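Isocitrate dehydrogenase [NAD] subunit 2, mitochondrial (Saccharomyces cerevisiae, PDB 3BLX) catalyses, in an octamer with subunit 1, the NAD-dependent oxidative decarboxylation of isocitrate to 2-oxoglutarate in the citric acid cycle, and also binds RNA. Local coordinates at residues F44-V49 against A349-L354; I51-C56 against V303-H308; S118-G121 against E127-D130; V203-S208 against L214-E219; L262-S267 against G335-T340. One frame throughout, in Å; residues are numbered along the deposited sequence.

Contact 1 (F44-V49 against A349-L354)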
# COMPACT_ATOMS: atom_id res chain seq x y z
N PHE B 44 7.60 -11.87 64.08
CA PHE B 44 8.92 -11.36 64.44
C PHE B 44 8.87 -10.82 65.87
O PHE B 44 9.86 -10.90 66.61
CB PHE B 44 9.40 -10.29 63.45
CG PHE B 44 10.37 -10.81 62.40
CD1 PHE B 44 10.12 -12.00 61.72
CD2 PHE B 44 11.52 -10.10 62.08
CE1 PHE B 44 11.01 -12.47 60.76
CE2 PHE B 44 12.40 -10.58 61.12
CZ PHE B 44 12.14 -11.76 60.47
N SER B 45 7.71 -10.29 66.25
CA SER B 45 7.49 -9.83 67.62
C SER B 45 7.30 -11.04 68.54
O SER B 45 7.92 -11.13 69.60
CB SER B 45 6.28 -8.89 67.70
OG SER B 45 6.22 -8.22 68.95
N ALA B 46 6.46 -11.99 68.10
CA ALA B 46 6.16 -13.20 68.87
C ALA B 46 7.35 -14.14 69.10
O ALA B 46 7.30 -14.98 69.99
CB ALA B 46 5.01 -13.96 68.23
N ALA B 47 8.40 -14.01 68.30
CA ALA B 47 9.60 -14.83 68.49
C ALA B 47 10.70 -13.99 69.11
O ALA B 47 11.84 -14.44 69.25
CB ALA B 47 10.06 -15.41 67.18
N ASN B 48 10.32 -12.76 69.46
CA ASN B 48 11.24 -11.78 70.03
C ASN B 48 12.56 -11.72 69.29
O ASN B 48 13.55 -12.31 69.71
CB ASN B 48 11.46 -12.04 71.53
CG ASN B 48 10.33 -11.49 72.39
OD1 ASN B 48 9.91 -10.33 72.23
ND2 ASN B 48 9.84 -12.31 73.32
N VAL B 49 12.55 -11.03 68.15
CA VAL B 49 13.76 -10.79 67.38
C VAL B 49 14.13 -9.30 67.45
O VAL B 49 13.24 -8.44 67.45
CB VAL B 49 13.62 -11.27 65.90
CG1 VAL B 49 13.06 -12.66 65.85
CG2 VAL B 49 12.73 -10.34 65.11
N ALA B 349 -1.04 -19.99 63.86
CA ALA B 349 -0.76 -21.42 63.74
C ALA B 349 0.73 -21.64 63.69
O ALA B 349 1.23 -22.66 64.14
CB ALA B 349 -1.43 -22.00 62.51
N VAL B 350 1.44 -20.66 63.14
CA VAL B 350 2.89 -20.67 63.07
C VAL B 350 3.47 -20.23 64.40
O VAL B 350 4.46 -20.78 64.86
CB VAL B 350 3.41 -19.75 61.92
CG1 VAL B 350 4.85 -19.27 62.17
CG2 VAL B 350 3.30 -20.45 60.58
N ILE B 351 2.86 -19.22 65.02
CA ILE B 351 3.32 -18.74 66.32
C ILE B 351 3.18 -19.86 67.37
O ILE B 351 3.91 -19.87 68.37
CB ILE B 351 2.56 -17.47 66.80
CG1 ILE B 351 2.54 -16.40 65.70
CG2 ILE B 351 3.21 -16.90 68.06
CD1 ILE B 351 1.75 -15.15 66.07
N LYS B 352 2.25 -20.79 67.12
CA LYS B 352 2.04 -21.96 67.97
C LYS B 352 3.33 -22.76 68.12
O LYS B 352 3.86 -22.89 69.23
CB LYS B 352 0.94 -22.88 67.40
CG LYS B 352 -0.49 -22.36 67.53
CD LYS B 352 -0.82 -21.99 68.97
CE LYS B 352 -2.22 -21.38 69.08
NZ LYS B 352 -2.53 -20.94 70.48
N ARG B 353 3.82 -23.29 67.01
CA ARG B 353 5.06 -24.08 67.02
C ARG B 353 6.30 -23.20 66.87
O ARG B 353 7.39 -23.68 66.58
CB ARG B 353 5.02 -25.17 65.94
CG ARG B 353 4.35 -24.77 64.67
CD ARG B 353 2.85 -25.00 64.70
NE ARG B 353 2.46 -26.26 64.07
CZ ARG B 353 1.21 -26.61 63.77
NH1 ARG B 353 0.19 -25.80 64.04
NH2 ARG B 353 0.97 -27.79 63.19
N LEU B 354 6.14 -21.91 67.12
CA LEU B 354 7.21 -20.94 66.94
C LEU B 354 8.45 -21.25 67.79
O LEU B 354 9.59 -20.94 67.42
CB LEU B 354 6.69 -19.53 67.25
CG LEU B 354 7.76 -18.44 67.32
CD1 LEU B 354 8.45 -18.35 65.98
CD2 LEU B 354 7.13 -17.12 67.71
OXT LEU B 354 8.35 -21.81 68.87
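Leu-354, the last residue of the chain, meets Ala-46 and Ala-47 with the methyls of its side chain, and Ile-351 adds a further apolar touch one turn earlier. The packing is made by three residue pairs. Leu-354 CD2 lies 3.4 Å from Ala-47 CB, with CD1 also near that methyl at 3.6 Å, so the fork of the leucine straddles it. The same CD2 reaches Ala-46 CB at 3.8 Å and lies by the carbonyl of Ala-46. Leu-354 CG stands anti to the backbone N (chi1 171°), which carries the branch outward from the chain end to the alanines. Ile-351 presents its CG2 methyl to Ala-46 CB at 3.5 Å, while its CD1 stays a little farther from the same methyl.

No hydrogen bond crosses between the segments. Segment 44-49 closes helix 33-45 with a Schellman motif: Val-49 N binds Phe-44 O (3.1 Å), Asn-48 N binds Ser-45 O (2.9 Å), and Asn-48 takes positive phi as the C-prime residue. Ala-46 and Ala-47 are the middle residues of the type I turn inside it. Segment 349-354 is the end of helix 343-352, followed by the C-terminal residues.

Helix 312-326 touches both segments, Gln-317 meeting Ala-47 and Ile-326 meeting Val-350. Two helix ends are thus joined through apolar side chains, with the Leu-354 methyl also lying on the backbone of Ala-46: their mutual orientation rests on packing and the fit of small surfaces, not on directional bonds.

Contact 2 (I51-C56 against V303-H308)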
# COMPACT_ATOMS: atom_id res chain seq x y z
N ILE B 51 14.60 -6.47 66.11
CA ILE B 51 14.33 -5.68 64.91
C ILE B 51 13.17 -4.69 65.08
O ILE B 51 12.08 -5.05 65.53
CB ILE B 51 14.04 -6.61 63.69
CG1 ILE B 51 15.27 -7.46 63.37
CG2 ILE B 51 13.62 -5.81 62.47
CD1 ILE B 51 14.98 -8.57 62.42
N GLU B 52 13.44 -3.44 64.72
CA GLU B 52 12.40 -2.42 64.62
C GLU B 52 12.26 -2.02 63.14
O GLU B 52 13.25 -1.75 62.46
CB GLU B 52 12.77 -1.20 65.47
CG GLU B 52 14.11 -0.57 65.10
CD GLU B 52 14.54 0.52 66.05
OE1 GLU B 52 14.41 0.35 67.28
OE2 GLU B 52 15.04 1.56 65.55
N TRP B 53 11.02 -1.98 62.66
CA TRP B 53 10.75 -1.68 61.26
C TRP B 53 10.86 -0.19 60.91
O TRP B 53 11.33 0.60 61.72
CB TRP B 53 9.38 -2.22 60.90
CG TRP B 53 9.25 -3.68 61.22
CD1 TRP B 53 8.37 -4.25 62.09
CD2 TRP B 53 10.02 -4.76 60.66
NE1 TRP B 53 8.54 -5.62 62.11
CE2 TRP B 53 9.55 -5.95 61.24
CE3 TRP B 53 11.06 -4.83 59.73
CZ2 TRP B 53 10.07 -7.20 60.92
CZ3 TRP B 53 11.58 -6.07 59.41
CH2 TRP B 53 11.09 -7.23 60.00
N GLU B 54 10.44 0.17 59.71
CA GLU B 54 10.57 1.54 59.23
C GLU B 54 9.97 1.67 57.83
O GLU B 54 10.65 2.09 56.91
CB GLU B 54 12.05 1.96 59.20
CG GLU B 54 12.28 3.45 58.96
CD GLU B 54 13.74 3.88 59.18
OE1 GLU B 54 14.50 3.12 59.82
OE2 GLU B 54 14.12 4.98 58.72
N SER B 55 8.71 1.31 57.69
CA SER B 55 8.07 1.21 56.38
C SER B 55 8.41 2.36 55.44
O SER B 55 8.23 3.52 55.78
CB SER B 55 6.56 1.05 56.53
OG SER B 55 6.06 1.85 57.58
N CYS B 56 8.90 2.01 54.25
CA CYS B 56 9.28 2.98 53.22
C CYS B 56 8.27 3.00 52.08
O CYS B 56 7.61 2.00 51.82
CB CYS B 56 10.63 2.63 52.61
SG CYS B 56 11.99 2.50 53.78
N VAL B 303 13.65 -15.20 56.67
CA VAL B 303 14.70 -16.12 57.04
C VAL B 303 16.00 -15.78 56.34
O VAL B 303 17.04 -15.68 56.98
CB VAL B 303 14.33 -17.55 56.65
CG1 VAL B 303 15.41 -18.48 57.08
CG2 VAL B 303 13.02 -17.92 57.26
N MET B 304 15.95 -15.61 55.02
CA MET B 304 17.14 -15.27 54.26
C MET B 304 17.76 -13.97 54.75
O MET B 304 18.98 -13.83 54.78
CB MET B 304 16.83 -15.14 52.77
CG MET B 304 16.35 -16.40 52.08
SD MET B 304 16.17 -16.16 50.27
CE MET B 304 17.90 -16.17 49.81
N MET B 305 16.91 -13.03 55.13
CA MET B 305 17.35 -11.74 55.65
C MET B 305 18.03 -11.89 57.02
O MET B 305 19.13 -11.38 57.25
CB MET B 305 16.18 -10.77 55.73
CG MET B 305 16.58 -9.36 56.11
SD MET B 305 15.19 -8.28 56.38
CE MET B 305 14.22 -9.21 57.58
N LEU B 306 17.37 -12.61 57.93
CA LEU B 306 17.95 -12.92 59.24
C LEU B 306 19.35 -13.50 59.05
O LEU B 306 20.34 -12.93 59.52
CB LEU B 306 17.05 -13.89 60.01
CG LEU B 306 16.02 -13.36 61.03
CD1 LEU B 306 15.76 -11.87 60.91
CD2 LEU B 306 14.71 -14.15 60.95
N ASN B 307 19.42 -14.62 58.34
CA ASN B 307 20.70 -15.26 58.03
C ASN B 307 21.73 -14.32 57.43
O ASN B 307 22.92 -14.54 57.57
CB ASN B 307 20.50 -16.45 57.09
CG ASN B 307 20.04 -17.70 57.81
OD1 ASN B 307 20.56 -18.03 58.88
ND2 ASN B 307 19.06 -18.39 57.24
N HIS B 308 21.30 -13.27 56.76
CA HIS B 308 22.24 -12.36 56.13
C HIS B 308 22.76 -11.39 57.19
O HIS B 308 23.84 -10.79 57.05
CB HIS B 308 21.60 -11.66 54.93
CG HIS B 308 22.43 -10.56 54.33
ND1 HIS B 308 22.04 -9.24 54.32
CD2 HIS B 308 23.64 -10.59 53.73
CE1 HIS B 308 22.96 -8.50 53.74
NE2 HIS B 308 23.95 -9.30 53.37
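Ile-51 and Leu-306 meet methyl to methyl, CD1 on CD1 at 3.7 Å, where a beta-alpha-beta crossover packs on a helix of the isocitrate/isopropylmalate dehydrogenase fold. The crossover runs from strand 22-23 through helix 33-45 to strand 51-52, and its partner here is helix 296-309. The two side chains cross obliquely. Ile-51 points its CB toward the helix and holds CG1 beside its own backbone N (chi1 -63°), with CD1 extended from there. Leu-306 leaves its backbone in another direction, and it is the far end of the side chain that swings round to the isoleucine.

The second touch is looser. Met-305 CE stops 4.4 Å from Trp-53 CH2, close to the plane of the indole and thus at its edge. The methionine gets there by running straight out through CG and SD, its first two torsions both near anti, before its last bond turns aside (chi3 53°) and puts CE by the ring.

Several neighbours position the indole. The ring of Phe-44 meets Trp-53 with planes about 35° apart and also touches Ile-51 and Leu-306, so it fills the corner among them. Phe-26 adds an edge-to-face ring contact, and backbone bonds from Glu-52 to Tyr-22 and Val-24 tie the strand to its neighbour. Ala-315 and Ile-318 of helix 312-326 also pack on Leu-306. Within segment 51-56 itself, Ile-51 CG2 covers one face of the Trp-53 ring, offset toward the rim and 3.6 Å above the plane.

Contact 3 (S118-G121 against E127-D130)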
# COMPACT_ATOMS: atom_id res chain seq x y z
N SER B 118 11.54 -28.05 48.10
CA SER B 118 10.30 -28.77 48.40
C SER B 118 9.90 -28.56 49.86
O SER B 118 10.77 -28.32 50.73
CB SER B 118 10.47 -30.25 48.12
OG SER B 118 10.36 -30.51 46.73
N ILE B 119 8.60 -28.61 50.13
CA ILE B 119 8.09 -28.51 51.50
C ILE B 119 7.82 -29.91 52.05
O ILE B 119 7.06 -30.68 51.45
CB ILE B 119 6.80 -27.68 51.59
CG1 ILE B 119 7.03 -26.23 51.12
CG2 ILE B 119 6.25 -27.71 53.01
CD1 ILE B 119 8.18 -25.51 51.85
N GLU B 120 8.47 -30.24 53.16
CA GLU B 120 8.30 -31.55 53.80
C GLU B 120 6.86 -31.75 54.28
O GLU B 120 6.32 -30.91 55.01
CB GLU B 120 9.27 -31.73 54.98
CG GLU B 120 10.69 -32.07 54.55
CD GLU B 120 10.73 -33.27 53.62
OE1 GLU B 120 9.87 -34.17 53.77
OE2 GLU B 120 11.63 -33.32 52.75
N GLY B 121 6.26 -32.86 53.87
CA GLY B 121 4.88 -33.14 54.22
C GLY B 121 3.83 -32.61 53.26
O GLY B 121 2.65 -32.95 53.38
N GLU B 127 9.66 -34.17 43.89
CA GLU B 127 10.05 -34.37 45.29
C GLU B 127 11.54 -34.25 45.52
O GLU B 127 12.35 -34.51 44.64
CB GLU B 127 9.57 -35.73 45.79
CG GLU B 127 8.10 -35.98 45.52
CD GLU B 127 7.54 -37.13 46.32
OE1 GLU B 127 8.34 -37.88 46.92
OE2 GLU B 127 6.29 -37.27 46.36
N ASN B 128 11.89 -33.85 46.74
CA ASN B 128 13.27 -33.78 47.17
C ASN B 128 14.10 -32.81 46.38
O ASN B 128 15.30 -33.01 46.18
CB ASN B 128 13.93 -35.16 47.15
CG ASN B 128 13.40 -36.06 48.23
OD1 ASN B 128 12.95 -37.17 47.93
ND2 ASN B 128 13.43 -35.59 49.48
N VAL B 129 13.46 -31.74 45.93
CA VAL B 129 14.19 -30.70 45.25
C VAL B 129 14.71 -29.65 46.24
O VAL B 129 13.98 -29.17 47.09
CB VAL B 129 13.37 -30.09 44.06
CG1 VAL B 129 11.97 -30.60 44.04
CG2 VAL B 129 13.40 -28.58 44.06
N ASP B 130 15.99 -29.34 46.15
CA ASP B 130 16.56 -28.28 46.97
C ASP B 130 17.61 -27.53 46.14
O ASP B 130 18.80 -27.80 46.22
CB ASP B 130 17.14 -28.85 48.28
CG ASP B 130 17.59 -27.76 49.23
OD1 ASP B 130 17.58 -26.57 48.82
OD2 ASP B 130 17.97 -28.09 50.39
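Ser-118 lays its hydroxymethyl group over Val-129, making the largest share of a contact at the neck of the loop that joins the arms of an antiparallel beta hairpin. The two arms are strands 109-117 and 130-136, neighbours in the mixed central sheet, and both segments lie in the connection, the second running into strand 130-136 at Asp-130. The main link is backbone to backbone: Ser-118 N gives a hydrogen bond to Val-129 O, 2.9 Å long and fairly straight, with 163° at the hydrogen.

The return bond uses the side chain. Val-129 N donates to Ser-118 OG over 3.4 Å at 156°, a weak bond in which the hydroxyl stands in for the main-chain carbonyl that would complete a regular hydrogen-bonded pair. The serine can do this because its OG lies anti to the carbonyl carbon and beside its own N (chi1 -79°), which brings hydroxyl and amide N-H out toward the same partner residue. Along the other arm OG also comes alongside Asn-128 N at 3.7 Å and Glu-127 C at 4.1 Å, but neither approach is a bond.

The Val-129 side chain also touches Pro-232, and Asp-130 beyond it makes a long, weak ion pair with Arg-181. The side chain of Arg-114, a probable substrate-binding residue by similarity, is about 11 Å from that of Val-129. Farther along the loop, Glu-120 folds its carboxylate back toward the Asn-128 amide, its OE2 stopping 4.4 Å from Asn-128 ND2.

Contact 4 (V203-S208 against L214-E219)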
# COMPACT_ATOMS: atom_id res chain seq x y z
N VAL B 203 36.29 -16.50 33.68
CA VAL B 203 36.29 -15.75 34.92
C VAL B 203 36.04 -16.70 36.10
O VAL B 203 36.58 -16.51 37.19
CB VAL B 203 35.23 -14.65 34.86
CG1 VAL B 203 34.77 -14.25 36.24
CG2 VAL B 203 35.75 -13.47 34.12
N ALA B 204 35.21 -17.71 35.87
CA ALA B 204 34.91 -18.71 36.89
C ALA B 204 36.11 -19.59 37.19
O ALA B 204 36.32 -19.98 38.33
CB ALA B 204 33.73 -19.56 36.44
N LYS B 205 36.89 -19.92 36.16
CA LYS B 205 38.06 -20.78 36.32
C LYS B 205 39.21 -20.06 37.05
O LYS B 205 40.01 -20.69 37.74
CB LYS B 205 38.51 -21.32 34.97
CG LYS B 205 37.56 -22.35 34.40
CD LYS B 205 38.07 -22.90 33.07
CE LYS B 205 37.19 -24.03 32.56
NZ LYS B 205 37.74 -24.68 31.34
N GLU B 206 39.26 -18.74 36.92
CA GLU B 206 40.29 -17.91 37.52
C GLU B 206 40.05 -17.79 39.01
O GLU B 206 40.99 -17.68 39.80
CB GLU B 206 40.23 -16.50 36.93
CG GLU B 206 41.57 -15.79 36.80
CD GLU B 206 42.38 -16.29 35.62
OE1 GLU B 206 41.85 -16.31 34.47
OE2 GLU B 206 43.56 -16.64 35.83
N LEU B 207 38.78 -17.80 39.39
CA LEU B 207 38.39 -17.68 40.79
C LEU B 207 38.41 -19.04 41.46
O LEU B 207 38.43 -19.12 42.68
CB LEU B 207 36.99 -17.11 40.89
CG LEU B 207 36.80 -15.70 40.34
CD1 LEU B 207 35.37 -15.25 40.56
CD2 LEU B 207 37.79 -14.74 40.98
N SER B 208 38.40 -20.08 40.64
CA SER B 208 38.35 -21.46 41.10
C SER B 208 39.50 -21.76 42.08
O SER B 208 39.32 -22.52 43.05
CB SER B 208 38.40 -22.40 39.89
OG SER B 208 38.16 -23.74 40.24
N LEU B 214 36.09 -25.70 47.29
CA LEU B 214 34.94 -25.82 46.42
C LEU B 214 35.31 -26.40 45.06
O LEU B 214 36.36 -26.09 44.50
CB LEU B 214 34.33 -24.44 46.25
CG LEU B 214 33.18 -24.08 47.19
CD1 LEU B 214 33.01 -25.09 48.28
CD2 LEU B 214 33.42 -22.73 47.76
N THR B 215 34.45 -27.28 44.56
CA THR B 215 34.61 -27.86 43.23
C THR B 215 33.82 -27.07 42.19
O THR B 215 32.61 -26.91 42.29
CB THR B 215 34.11 -29.31 43.21
OG1 THR B 215 34.63 -30.01 44.34
CG2 THR B 215 34.53 -30.02 41.92
N LEU B 216 34.52 -26.57 41.17
CA LEU B 216 33.87 -25.91 40.04
C LEU B 216 33.58 -26.88 38.90
O LEU B 216 34.50 -27.45 38.31
CB LEU B 216 34.76 -24.77 39.51
CG LEU B 216 34.24 -24.07 38.26
CD1 LEU B 216 32.92 -23.41 38.61
CD2 LEU B 216 35.21 -23.03 37.73
N GLU B 217 32.31 -27.06 38.58
CA GLU B 217 31.93 -27.74 37.34
C GLU B 217 31.30 -26.74 36.40
O GLU B 217 30.69 -25.76 36.86
CB GLU B 217 30.95 -28.88 37.59
CG GLU B 217 31.35 -29.79 38.75
CD GLU B 217 30.37 -30.94 38.96
OE1 GLU B 217 29.39 -31.04 38.19
OE2 GLU B 217 30.60 -31.74 39.90
N THR B 218 31.43 -26.97 35.10
CA THR B 218 30.69 -26.19 34.11
C THR B 218 29.69 -27.09 33.40
O THR B 218 29.96 -28.28 33.19
CB THR B 218 31.62 -25.52 33.07
OG1 THR B 218 32.26 -26.51 32.26
CG2 THR B 218 32.68 -24.64 33.76
N GLU B 219 28.54 -26.53 33.04
CA GLU B 219 27.53 -27.35 32.36
C GLU B 219 26.75 -26.58 31.29
O GLU B 219 26.42 -25.41 31.50
CB GLU B 219 26.59 -27.92 33.42
CG GLU B 219 25.98 -29.26 33.04
CD GLU B 219 25.45 -30.00 34.27
OE1 GLU B 219 25.21 -29.35 35.32
OE2 GLU B 219 25.27 -31.23 34.18
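Leu-216 is the side chain that carries strand 215-219 onto helix 203-208, and it can be followed outward against Ala-204, Lys-205 and Ser-208. Its CB begins beside Ser-208, with OG of that serine 3.6 Å from Leu-216 CB. CG then stands anti to the backbone N (chi1 176°), directing the fork onto the helix, toward Ala-204. Of the two methyls, CD2 does the touching. It lies 3.3 Å from Ala-204 O, over the helix backbone, and 4.0 Å from Ala-204 CB. Ser-208 stays with it too, its CB 3.9 Å from Leu-216 CD2. Lys-205 CG comes within 4.1 Å of Leu-216 CD2, and from there the lysine chain continues extended, at about a right angle to the leucine, so that CG alone of the lysine chain beyond CB comes near the methyl.

Helix 195-208 and strand 215-220 are the last two elements of a beta-alpha-beta unit that begins with strand 183-188, and the strand is at the edge of the mixed sheet within this chain. The two short axes pass 9.3 Å apart at 165°, close to antiparallel, as expected for a helix covering the strand that follows it. Leu-214, Leu-216 and Thr-218 all set their CB toward the helix, while Thr-215 points away.

The side chains of Val-184 and Val-186 on strand 183-188 also pack against Leu-216, and Ala-204 shares Val-186 with it. Glu-217 bridges back to the same strand through its OE1, in a salt bridge to Arg-183 NH2.

Contact 5 (L262-S267 against G335-T340)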
# COMPACT_ATOMS: atom_id res chain seq x y z
N LEU B 262 5.29 -19.53 41.46
CA LEU B 262 6.15 -18.62 42.23
C LEU B 262 5.66 -18.37 43.66
O LEU B 262 6.28 -17.59 44.41
CB LEU B 262 6.32 -17.28 41.51
CG LEU B 262 6.92 -17.21 40.11
CD1 LEU B 262 8.11 -18.13 39.96
CD2 LEU B 262 5.87 -17.53 39.06
N GLY B 263 4.56 -19.03 44.03
CA GLY B 263 3.84 -18.77 45.26
C GLY B 263 4.62 -18.95 46.55
O GLY B 263 4.35 -18.26 47.54
N LEU B 264 5.58 -19.86 46.56
CA LEU B 264 6.30 -20.15 47.78
C LEU B 264 7.77 -19.77 47.69
O LEU B 264 8.60 -20.26 48.46
CB LEU B 264 6.14 -21.63 48.15
CG LEU B 264 4.72 -22.17 47.95
CD1 LEU B 264 4.67 -23.67 48.12
CD2 LEU B 264 3.74 -21.47 48.88
N THR B 265 8.10 -18.88 46.76
CA THR B 265 9.49 -18.62 46.44
C THR B 265 10.04 -17.30 47.00
O THR B 265 9.51 -16.21 46.72
CB THR B 265 9.71 -18.65 44.93
OG1 THR B 265 9.24 -19.90 44.40
CG2 THR B 265 11.19 -18.48 44.62
N PRO B 266 11.10 -17.41 47.79
CA PRO B 266 11.89 -16.32 48.37
C PRO B 266 12.96 -15.89 47.38
O PRO B 266 13.33 -16.67 46.50
CB PRO B 266 12.59 -16.97 49.57
CG PRO B 266 12.26 -18.42 49.51
CD PRO B 266 11.60 -18.72 48.21
N SER B 267 13.46 -14.67 47.54
CA SER B 267 14.52 -14.19 46.69
C SER B 267 15.30 -13.12 47.42
O SER B 267 14.75 -12.40 48.27
CB SER B 267 13.98 -13.67 45.35
OG SER B 267 13.78 -12.26 45.37
N GLY B 335 -5.70 -21.19 50.41
CA GLY B 335 -6.44 -21.53 49.20
C GLY B 335 -5.59 -21.98 48.02
O GLY B 335 -6.03 -22.79 47.19
N ASP B 336 -4.38 -21.45 47.94
CA ASP B 336 -3.47 -21.74 46.84
C ASP B 336 -2.91 -23.17 46.91
O ASP B 336 -2.72 -23.83 45.88
CB ASP B 336 -2.33 -20.71 46.80
CG ASP B 336 -1.76 -20.39 48.19
OD1 ASP B 336 -2.47 -19.77 49.01
OD2 ASP B 336 -0.59 -20.74 48.45
N LEU B 337 -2.65 -23.63 48.13
CA LEU B 337 -2.13 -24.98 48.37
C LEU B 337 -3.24 -25.99 48.69
O LEU B 337 -3.04 -26.91 49.49
CB LEU B 337 -1.14 -24.95 49.53
CG LEU B 337 -0.04 -23.89 49.50
CD1 LEU B 337 0.86 -24.06 50.71
CD2 LEU B 337 0.75 -23.97 48.20
N ALA B 338 -4.41 -25.81 48.06
CA ALA B 338 -5.59 -26.62 48.37
C ALA B 338 -5.75 -26.79 49.89
O ALA B 338 -5.84 -27.91 50.40
CB ALA B 338 -5.53 -27.97 47.68
N GLY B 339 -5.76 -25.66 50.59
CA GLY B 339 -5.91 -25.62 52.03
C GLY B 339 -7.15 -24.85 52.41
O GLY B 339 -7.94 -24.44 51.55
N THR B 340 -7.35 -24.63 53.70
CA THR B 340 -8.59 -24.04 54.18
C THR B 340 -8.34 -22.86 55.11
O THR B 340 -9.24 -22.07 55.38
CB THR B 340 -9.45 -25.09 54.92
OG1 THR B 340 -8.67 -25.68 55.97
CG2 THR B 340 -9.91 -26.19 53.95
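Leu-264 and Leu-337 face each other from two irregular bends of similar backbone shape, with phi at -115° and -96° and psi positive in both. The first bend is drawn together by a hydrogen bond from Thr-265 N to Leu-262 O of 3.2 Å, just before strand 266-271 begins. The second belongs to the loop between helices 312-326 and 343-352.

Each leucine holds its CG anti to the carbonyl carbon and beside its own N, and each brings its methyls in from the flank of its bend. Leu-337 CD2 faces the fork of the other residue, 3.9 Å from Leu-264 CD1 and 4.0 Å from Leu-264 CD2. Asp-336 flanks this pair loosely, with OD2 4.4 Å from Leu-264 CD2. The polar partner of that carboxylate lies outside both segments: Asn-294 ND2 gives it a hydrogen bond.

Leu-337 packs in addition on Phe-122, and Leu-262 meets Met-221 of the neighbouring subunit 1, so the first bend is near a subunit boundary. Arg-114, a likely substrate-binding residue by similarity, has its side chain about 10 Å from that of Leu-264. Chemically this is one small leucine pair at the surface, with no hydrogen bond across it; Asn-294 touches both bends, by its hydrogen bond to Asp-336 and by packing on Leu-264.

In the fold
From the N terminus, contact 1 opens first, at the end of helix 33-45, and closes last, at the C terminus, so the other four nest inside it. Contact 2 follows at once, joining strand 51-52 to helix 296-309, and the Phe-44 ring joins the two contacts. Within its loop come contact 3, closing a hairpin of the central sheet, and then contact 4, closing a helix-strand step at the sheet's edge, with its centre about 41 Å from that of contact 1. Contact 5 opens inside contact 2 but closes beyond it, so these two cross; they also meet where Met-304 packs on Pro-266.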